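Local coordinates for poly-gamma-glutamate hydrolase (PDB 3A9L), which hydrolyses the gamma-glutamyl linkage of bacterial poly-gamma-glutamate as a phage zinc peptidase, at residues G60-L65 and V90-K95; L125-L130 and A137-D142; F144-P149 and G161-I166. One frame throughout, in Å; residues are numbered along the deposited sequence.

Interaction 1 (G60-L65 and V90-K95)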
loop_
_atom_site.group_PDB
_atom_site.type_symbol
_atom_site.label_atom_id
_atom_site.label_comp_id
_atom_site.label_asym_id
_atom_site.label_seq_id
_atom_site.Cartn_x
_atom_site.Cartn_y
_atom_site.Cartn_z
ATOM N N GLY A 60 -3.573 -10.488 -9.723
ATOM C CA GLY A 60 -4.361 -9.281 -9.431
ATOM C C GLY A 60 -5.020 -9.353 -8.052
ATOM O O GLY A 60 -5.977 -8.641 -7.769
ATOM N N GLY A 61 -4.519 -10.255 -7.196
ATOM C CA GLY A 61 -4.958 -10.335 -5.808
ATOM C C GLY A 61 -4.551 -9.066 -5.088
ATOM O O GLY A 61 -3.677 -8.362 -5.569
ATOM N N SER A 62 -5.228 -8.733 -3.982
ATOM C CA SER A 62 -4.759 -7.657 -3.111
ATOM C C SER A 62 -3.481 -8.141 -2.392
ATOM O O SER A 62 -3.190 -9.354 -2.354
ATOM C CB SER A 62 -5.803 -7.248 -2.065
ATOM O OG SER A 62 -7.049 -6.851 -2.604
ATOM N N LEU A 63 -2.732 -7.177 -1.857
ATOM C CA LEU A 63 -1.438 -7.384 -1.224
ATOM C C LEU A 63 -1.417 -6.657 0.107
ATOM O O LEU A 63 -1.964 -5.554 0.239
ATOM C CB LEU A 63 -0.323 -6.817 -2.132
ATOM C CG LEU A 63 1.134 -6.624 -1.683
ATOM C CD1 LEU A 63 2.117 -6.679 -2.871
ATOM C CD2 LEU A 63 1.350 -5.347 -0.854
ATOM N N TYR A 64 -0.773 -7.274 1.098
ATOM C CA TYR A 64 -0.432 -6.580 2.341
ATOM C C TYR A 64 0.874 -7.158 2.789
ATOM O O TYR A 64 1.010 -8.377 2.748
ATOM C CB TYR A 64 -1.467 -6.844 3.422
ATOM C CG TYR A 64 -1.019 -6.353 4.784
ATOM C CD1 TYR A 64 -0.230 -7.165 5.617
ATOM C CD2 TYR A 64 -1.370 -5.101 5.236
ATOM C CE1 TYR A 64 0.174 -6.737 6.834
ATOM C CE2 TYR A 64 -0.976 -4.664 6.479
ATOM C CZ TYR A 64 -0.201 -5.478 7.257
ATOM O OH TYR A 64 0.226 -5.058 8.473
ATOM N N LEU A 65 1.808 -6.301 3.223
ATOM C CA LEU A 65 3.119 -6.743 3.753
ATOM C C LEU A 65 3.562 -5.922 4.945
ATOM O O LEU A 65 3.727 -4.706 4.829
ATOM C CB LEU A 65 4.198 -6.557 2.692
ATOM C CG LEU A 65 4.144 -7.239 1.359
ATOM C CD1 LEU A 65 5.267 -6.674 0.548
ATOM C CD2 LEU A 65 4.306 -8.767 1.535
ATOM N N VAL A 90 -5.841 -6.281 9.732
ATOM C CA VAL A 90 -7.135 -6.740 10.220
ATOM C C VAL A 90 -8.291 -6.128 9.434
ATOM O O VAL A 90 -9.298 -6.793 9.190
ATOM C CB VAL A 90 -7.314 -6.366 11.708
ATOM C CG1 VAL A 90 -8.633 -6.865 12.255
ATOM C CG2 VAL A 90 -6.142 -6.892 12.547
ATOM N N CYS A 91 -8.158 -4.860 9.066
ATOM C CA CYS A 91 -9.165 -4.236 8.231
ATOM C C CYS A 91 -9.139 -4.930 6.850
ATOM O O CYS A 91 -10.159 -5.368 6.350
ATOM C CB CYS A 91 -8.942 -2.725 8.167
ATOM S SG CYS A 91 -10.267 -1.803 7.407
ATOM N N MET A 92 -7.968 -5.061 6.247
ATOM C CA MET A 92 -7.843 -5.726 4.947
ATOM C C MET A 92 -8.392 -7.153 4.982
ATOM O O MET A 92 -9.240 -7.521 4.178
ATOM C CB MET A 92 -6.381 -5.726 4.480
ATOM C CG MET A 92 -5.922 -4.385 3.989
ATOM S SD MET A 92 -6.708 -4.024 2.395
ATOM C CE MET A 92 -5.845 -5.101 1.284
ATOM N N LEU A 93 -7.958 -7.952 5.955
ATOM C CA LEU A 93 -8.450 -9.337 6.004
ATOM C C LEU A 93 -9.973 -9.410 5.952
ATOM O O LEU A 93 -10.526 -10.199 5.174
ATOM C CB LEU A 93 -7.890 -10.103 7.214
ATOM C CG LEU A 93 -6.555 -10.839 6.955
ATOM C CD1 LEU A 93 -6.853 -12.038 6.116
ATOM C CD2 LEU A 93 -5.525 -9.945 6.253
ATOM N N SER A 94 -10.634 -8.567 6.746
ATOM C CA SER A 94 -12.082 -8.572 6.897
ATOM C C SER A 94 -12.826 -8.169 5.639
ATOM O O SER A 94 -14.044 -8.401 5.541
ATOM C CB SER A 94 -12.506 -7.618 8.015
ATOM O OG SER A 94 -12.363 -6.277 7.546
ATOM N N LYS A 95 -12.105 -7.542 4.711
ATOM C CA LYS A 95 -12.668 -7.064 3.436
ATOM C C LYS A 95 -12.478 -8.060 2.275
ATOM O O LYS A 95 -12.850 -7.801 1.117
ATOM C CB LYS A 95 -12.070 -5.691 3.094
ATOM C CG LYS A 95 -12.294 -4.597 4.138
ATOM C CD LYS A 95 -13.772 -4.416 4.475
ATOM C CE LYS A 95 -14.026 -3.076 5.180
ATOM N NZ LYS A 95 -12.988 -2.757 6.197
#

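Interaction 2 (L125-L130 and A137-D142)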
loop_
_atom_site.group_PDB
_atom_site.type_symbol
_atom_site.label_atom_id
_atom_site.label_comp_id
_atom_site.label_asym_id
_atom_site.label_seq_id
_atom_site.Cartn_x
_atom_site.Cartn_y
_atom_site.Cartn_z
ATOM N N LEU A 125 -5.329 -27.711 -2.819
ATOM C CA LEU A 125 -5.029 -27.285 -4.203
ATOM C C LEU A 125 -3.620 -26.744 -4.382
ATOM O O LEU A 125 -2.932 -27.103 -5.326
ATOM C CB LEU A 125 -6.107 -26.319 -4.695
ATOM C CG LEU A 125 -7.422 -27.101 -4.906
ATOM C CD1 LEU A 125 -8.661 -26.204 -5.058
ATOM C CD2 LEU A 125 -7.289 -28.046 -6.101
ATOM N N ILE A 126 -3.185 -25.919 -3.431
ATOM C CA ILE A 126 -1.841 -25.322 -3.440
ATOM C C ILE A 126 -0.768 -26.403 -3.263
ATOM O O ILE A 126 0.322 -26.331 -3.821
ATOM C CB ILE A 126 -1.731 -24.238 -2.341
ATOM C CG1 ILE A 126 -2.608 -23.066 -2.730
ATOM C CG2 ILE A 126 -0.278 -23.802 -2.119
ATOM C CD1 ILE A 126 -2.798 -21.964 -1.664
ATOM N N VAL A 127 -1.123 -27.411 -2.485
ATOM C CA VAL A 127 -0.246 -28.503 -2.170
ATOM C C VAL A 127 -0.057 -29.233 -3.482
ATOM O O VAL A 127 1.044 -29.417 -3.941
ATOM C CB VAL A 127 -0.915 -29.344 -1.044
ATOM C CG1 VAL A 127 -0.771 -30.857 -1.242
ATOM C CG2 VAL A 127 -0.413 -28.855 0.337
ATOM N N SER A 128 -1.181 -29.514 -4.124
ATOM C CA SER A 128 -1.208 -30.298 -5.329
ATOM C C SER A 128 -0.540 -29.597 -6.512
ATOM O O SER A 128 0.149 -30.262 -7.292
ATOM C CB SER A 128 -2.624 -30.745 -5.620
ATOM O OG SER A 128 -2.695 -31.451 -6.833
ATOM N N LYS A 129 -0.685 -28.271 -6.623
ATOM C CA LYS A 129 0.024 -27.516 -7.684
ATOM C C LYS A 129 1.524 -27.454 -7.451
ATOM O O LYS A 129 2.323 -27.649 -8.384
ATOM C CB LYS A 129 -0.511 -26.086 -7.851
ATOM C CG LYS A 129 -1.945 -25.913 -8.382
ATOM C CD LYS A 129 -2.306 -26.922 -9.455
ATOM C CE LYS A 129 -3.456 -26.442 -10.338
ATOM N NZ LYS A 129 -3.838 -27.566 -11.206
ATOM N N LEU A 130 1.936 -27.219 -6.213
ATOM C CA LEU A 130 3.361 -27.103 -5.965
ATOM C C LEU A 130 4.065 -28.387 -6.387
ATOM O O LEU A 130 5.031 -28.353 -7.169
ATOM C CB LEU A 130 3.667 -26.729 -4.507
ATOM C CG LEU A 130 3.149 -25.367 -4.056
ATOM C CD1 LEU A 130 3.307 -25.310 -2.568
ATOM C CD2 LEU A 130 3.876 -24.197 -4.761
ATOM N N ALA A 137 5.990 -30.127 -1.086
ATOM C CA ALA A 137 4.883 -29.521 -0.373
ATOM C C ALA A 137 3.987 -30.571 0.267
ATOM O O ALA A 137 3.667 -31.603 -0.343
ATOM C CB ALA A 137 4.090 -28.602 -1.308
ATOM N N GLU A 138 3.592 -30.323 1.509
ATOM C CA GLU A 138 2.662 -31.233 2.195
ATOM C C GLU A 138 1.709 -30.499 3.127
ATOM O O GLU A 138 1.979 -29.357 3.535
ATOM C CB GLU A 138 3.431 -32.299 2.988
ATOM C CG GLU A 138 4.254 -31.697 4.098
ATOM C CD GLU A 138 5.273 -32.652 4.635
ATOM O OE1 GLU A 138 4.903 -33.549 5.427
ATOM O OE2 GLU A 138 6.439 -32.503 4.258
ATOM N N VAL A 139 0.605 -31.162 3.476
ATOM C CA VAL A 139 -0.303 -30.674 4.550
ATOM C C VAL A 139 0.453 -30.664 5.873
ATOM O O VAL A 139 1.085 -31.637 6.245
ATOM C CB VAL A 139 -1.644 -31.477 4.651
ATOM C CG1 VAL A 139 -2.454 -31.098 5.943
ATOM C CG2 VAL A 139 -2.476 -31.237 3.443
ATOM N N ALA A 140 0.433 -29.508 6.531
ATOM C CA ALA A 140 1.039 -29.331 7.840
ATOM C C ALA A 140 0.381 -30.237 8.904
ATOM O O ALA A 140 -0.847 -30.385 8.934
ATOM C CB ALA A 140 0.909 -27.905 8.244
ATOM N N THR A 141 1.209 -30.757 9.813
ATOM C CA THR A 141 0.783 -31.737 10.843
ATOM C C THR A 141 1.267 -31.556 12.297
ATOM O O THR A 141 0.440 -31.340 13.174
ATOM C CB THR A 141 1.113 -33.164 10.445
ATOM O OG1 THR A 141 2.514 -33.242 10.116
ATOM C CG2 THR A 141 0.218 -33.619 9.275
ATOM N N ASP A 142 2.558 -31.708 12.598
ATOM C CA ASP A 142 2.960 -31.453 14.002
ATOM C C ASP A 142 2.810 -29.969 14.399
ATOM O O ASP A 142 2.345 -29.652 15.496
ATOM C CB ASP A 142 4.346 -32.027 14.435
ATOM C CG ASP A 142 5.160 -32.672 13.300
ATOM O OD1 ASP A 142 5.493 -32.005 12.285
ATOM O OD2 ASP A 142 5.531 -33.860 13.476
#

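Interaction 3 (F144-P149 and G161-I166)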
loop_
_atom_site.group_PDB
_atom_site.type_symbol
_atom_site.label_atom_id
_atom_site.label_comp_id
_atom_site.label_asym_id
_atom_site.label_seq_id
_atom_site.Cartn_x
_atom_site.Cartn_y
_atom_site.Cartn_z
ATOM N N PHE A 144 2.408 -25.662 12.615
ATOM C CA PHE A 144 1.967 -24.795 11.503
ATOM C C PHE A 144 0.644 -25.209 10.860
ATOM O O PHE A 144 0.401 -24.920 9.685
ATOM C CB PHE A 144 3.041 -24.731 10.421
ATOM C CG PHE A 144 4.375 -24.233 10.910
ATOM C CD1 PHE A 144 4.459 -23.176 11.811
ATOM C CD2 PHE A 144 5.540 -24.813 10.459
ATOM C CE1 PHE A 144 5.711 -22.717 12.261
ATOM C CE2 PHE A 144 6.794 -24.371 10.907
ATOM C CZ PHE A 144 6.877 -23.315 11.794
ATOM N N THR A 145 -0.200 -25.901 11.610
ATOM C CA THR A 145 -1.458 -26.389 11.035
ATOM C C THR A 145 -2.468 -25.258 10.885
ATOM O O THR A 145 -3.370 -25.333 10.045
ATOM C CB THR A 145 -2.125 -27.529 11.852
ATOM O OG1 THR A 145 -2.591 -27.014 13.095
ATOM C CG2 THR A 145 -1.179 -28.691 12.092
ATOM N N ALA A 146 -2.320 -24.227 11.719
ATOM C CA ALA A 146 -3.227 -23.057 11.695
ATOM C C ALA A 146 -4.720 -23.365 11.531
ATOM O O ALA A 146 -5.345 -22.952 10.553
ATOM C CB ALA A 146 -2.762 -22.076 10.608
ATOM N N THR A 147 -5.313 -24.116 12.456
ATOM C CA THR A 147 -6.744 -24.394 12.361
ATOM C C THR A 147 -7.522 -23.678 13.461
ATOM O O THR A 147 -8.657 -23.997 13.712
ATOM C CB THR A 147 -7.077 -25.909 12.399
ATOM O OG1 THR A 147 -6.651 -26.468 13.657
ATOM C CG2 THR A 147 -6.425 -26.637 11.194
ATOM N N ASP A 148 -6.876 -22.712 14.105
ATOM C CA ASP A 148 -7.458 -21.920 15.192
ATOM C C ASP A 148 -8.037 -20.672 14.608
ATOM O O ASP A 148 -7.708 -20.352 13.483
ATOM C CB ASP A 148 -6.358 -21.550 16.188
ATOM C CG ASP A 148 -5.250 -20.787 15.540
ATOM O OD1 ASP A 148 -4.322 -21.398 14.932
ATOM O OD2 ASP A 148 -5.304 -19.558 15.635
ATOM N N PRO A 149 -8.873 -19.923 15.380
ATOM C CA PRO A 149 -9.540 -18.732 14.823
ATOM C C PRO A 149 -8.797 -17.407 15.019
ATOM O O PRO A 149 -9.240 -16.361 14.507
ATOM C CB PRO A 149 -10.845 -18.686 15.615
ATOM C CG PRO A 149 -10.386 -19.072 17.010
ATOM C CD PRO A 149 -9.437 -20.268 16.700
ATOM N N GLY A 161 -8.602 -19.466 5.997
ATOM C CA GLY A 161 -7.470 -19.005 5.217
ATOM C C GLY A 161 -6.512 -20.150 4.902
ATOM O O GLY A 161 -6.777 -21.276 5.288
ATOM N N VAL A 162 -5.423 -19.868 4.176
ATOM C CA VAL A 162 -4.436 -20.909 3.844
ATOM C C VAL A 162 -3.067 -20.360 4.170
ATOM O O VAL A 162 -2.633 -19.355 3.601
ATOM C CB VAL A 162 -4.433 -21.288 2.339
ATOM C CG1 VAL A 162 -3.201 -22.127 1.974
ATOM C CG2 VAL A 162 -5.711 -21.999 1.940
ATOM N N GLN A 163 -2.366 -21.049 5.047
ATOM C CA GLN A 163 -1.063 -20.621 5.461
ATOM C C GLN A 163 0.039 -21.452 4.762
ATOM O O GLN A 163 0.003 -22.702 4.785
ATOM C CB GLN A 163 -0.941 -20.755 6.994
ATOM C CG GLN A 163 0.426 -20.326 7.474
ATOM C CD GLN A 163 0.626 -20.501 8.968
ATOM O OE1 GLN A 163 0.575 -19.537 9.698
ATOM N NE2 GLN A 163 0.888 -21.745 9.416
ATOM N N LEU A 164 1.026 -20.778 4.169
ATOM C CA LEU A 164 2.205 -21.487 3.676
ATOM C C LEU A 164 3.415 -21.193 4.541
ATOM O O LEU A 164 3.740 -20.059 4.786
ATOM C CB LEU A 164 2.543 -21.148 2.209
ATOM C CG LEU A 164 1.594 -21.596 1.081
ATOM C CD1 LEU A 164 0.284 -20.834 1.115
ATOM C CD2 LEU A 164 2.268 -21.401 -0.287
ATOM N N GLU A 165 4.097 -22.227 4.998
ATOM C CA GLU A 165 5.298 -21.997 5.800
ATOM C C GLU A 165 6.452 -22.589 5.008
ATOM O O GLU A 165 6.534 -23.815 4.854
ATOM C CB GLU A 165 5.126 -22.632 7.188
ATOM C CG GLU A 165 4.222 -21.815 8.187
ATOM C CD GLU A 165 4.996 -20.925 9.151
ATOM O OE1 GLU A 165 6.222 -20.887 9.088
ATOM O OE2 GLU A 165 4.375 -20.229 9.968
ATOM N N ILE A 166 7.315 -21.705 4.475
ATOM C CA ILE A 166 8.330 -22.092 3.528
ATOM C C ILE A 166 9.712 -22.129 4.188
ATOM O O ILE A 166 10.145 -21.156 4.803
ATOM C CB ILE A 166 8.324 -21.119 2.310
ATOM C CG1 ILE A 166 6.872 -20.737 1.947
ATOM C CG2 ILE A 166 9.013 -21.746 1.116
ATOM C CD1 ILE A 166 6.818 -19.808 0.762
HETATM O O HOH W 1 1.225 -23.851 7.310
#

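Interaction 1 (G60-L65 and V90-K95)
Met92 of helix 87-94 meets strand 62-68 through the methyl group at the end of its side chain. The contact is of van der Waals kind. Met92 CE lies 4.0 Å from Ser62 CB, and it is equally far, 4.0 Å, from the backbone oxygen of Leu63. The methyl thus rests against both. The chain of Met92 is bent at both chi2 (-71°) and chi3 (-73°). These bends fold it round so that CE, and not SD, meets the strand. Val27, Arg29 and Ile35 of the adjoining strands also touch Met92, and Met88 of the second subunit packs on it.

Polar bonds lie around this contact and not across it. Ser62 OG is held by His96 NE2 and by the backbone N of Gln30. His96 ND1 in turn bonds to Met92 O, so one imidazole ties the end of the helix to the strand. Tyr64 OH, farther along the strand, bonds to Glu86. Inside the helix, Ser94 OG bonds back to Cys91 O at 2.7 Å.

The methyl contact has no preferred direction. The bonds of His96 to Ser62 and Met92 therefore probably do more to fix the helix against the strand.

Interaction 2 (L125-L130 and A137-D142)
Leu130 of helix 120-132 reaches Ala137, just ahead of strand 138-139, at both ends of its side chain. Leu130 CB starts 3.7 Å from Ala137 CB. CG stands beside the backbone N (chi1 -63°). The chain continues extended to CD1 (chi2 169°), and this branch of Leu130 closes on Ala137 CB at 3.6 Å. The alanine methyl is thus met by the root and by one tip of the leucine. Ala198 of helix 190-209 also touches Leu130.

One turn back in the helix, Val127 makes the second part of the contact. Its CG2 lies against the Glu138-Val139 peptide, 3.9 Å from Glu138 C and 4.0 Å from Val139 N. Val139 CG2 is farther from Val127 CG2, at 4.4 Å.

The helix and strand belong to a beta-alpha-beta unit formed by strand 113-116, helix 120-132 and strand 138-139. The CB of Glu138 is directed away from the helix, and its OE2 is held by Asn112. The side-chain contact is made by carbon groups, partly against a peptide. The bond of Ala137 O to Asn131 ND2 of the same helix adds a polar tie, so helix and strand are joined by more than apolar packing.

Interaction 3 (F144-P149 and G161-I166)
The loop 144-149 runs beside strand 162-167 in the opposite direction, with Phe144 CA 7.2 Å from Glu165 CA and Ala146 CA 7.0 Å from Gln163 CA; Phe144 and Ala146 both have positive phi. The Phe144 ring and the Glu165 carboxylate are stacked, with their planes 9° apart. Glu165 CD sits 3.5 Å above the Phe144 ring plane, offset toward the rim on the CD1 and CE1 side. Glu165 OE2 is 3.5 Å from Phe144 CD1. Farther back along the side chain, Glu165 CG makes a CH-pi contact over the same face, 4.0 Å from the Phe144 ring centroid. The chain of Glu165 is bent at chi2 (-97°), which turns its carboxylate along the ring.

Strand 162-167 lies next to strand 98-105 in the mixed sheet of this zinc peptidase. Strand 98-105 carries the zinc ligand His103, whose side chain Glu165 touches. The nearest atom of the Glu165 side chain is about 4 Å from the zinc ion. A bound phosphate, probably from the crystallisation liquor, is also close to it. Phe144 thus packs on a residue in the wall of the metal site.

Gln163 extends fully from the strand. Gln163 NE2 donates to a water at 3.0 Å. The same water lies 2.7 Å from Phe144 O, to which it probably donates. Ala146 CB packs against the amide. The other end of the amide, OE1, takes a bond from Asn151 ND2.

In the fold
The three contacts follow one another along the chain, each closing before the next opens, and all reach the same mixed sheet. Interaction 1 lies toward one edge, on strand 62-68, next to the outermost strand 23-29. Interaction 2 is at the other edge, strand 138-139. Interaction 3 is on strand 162-167 between them. The centres of interactions 1 and 2 are 23 Å apart, and those of 1 and 3 are 16 Å apart; neither pair touches. Interactions 2 and 3 have centres 11 Å apart and do touch: Ile126 of helix 120-132 packs on Val162 and Leu164. This helix thus joins the edge unit to the strand whose Glu165 lies near the zinc ion.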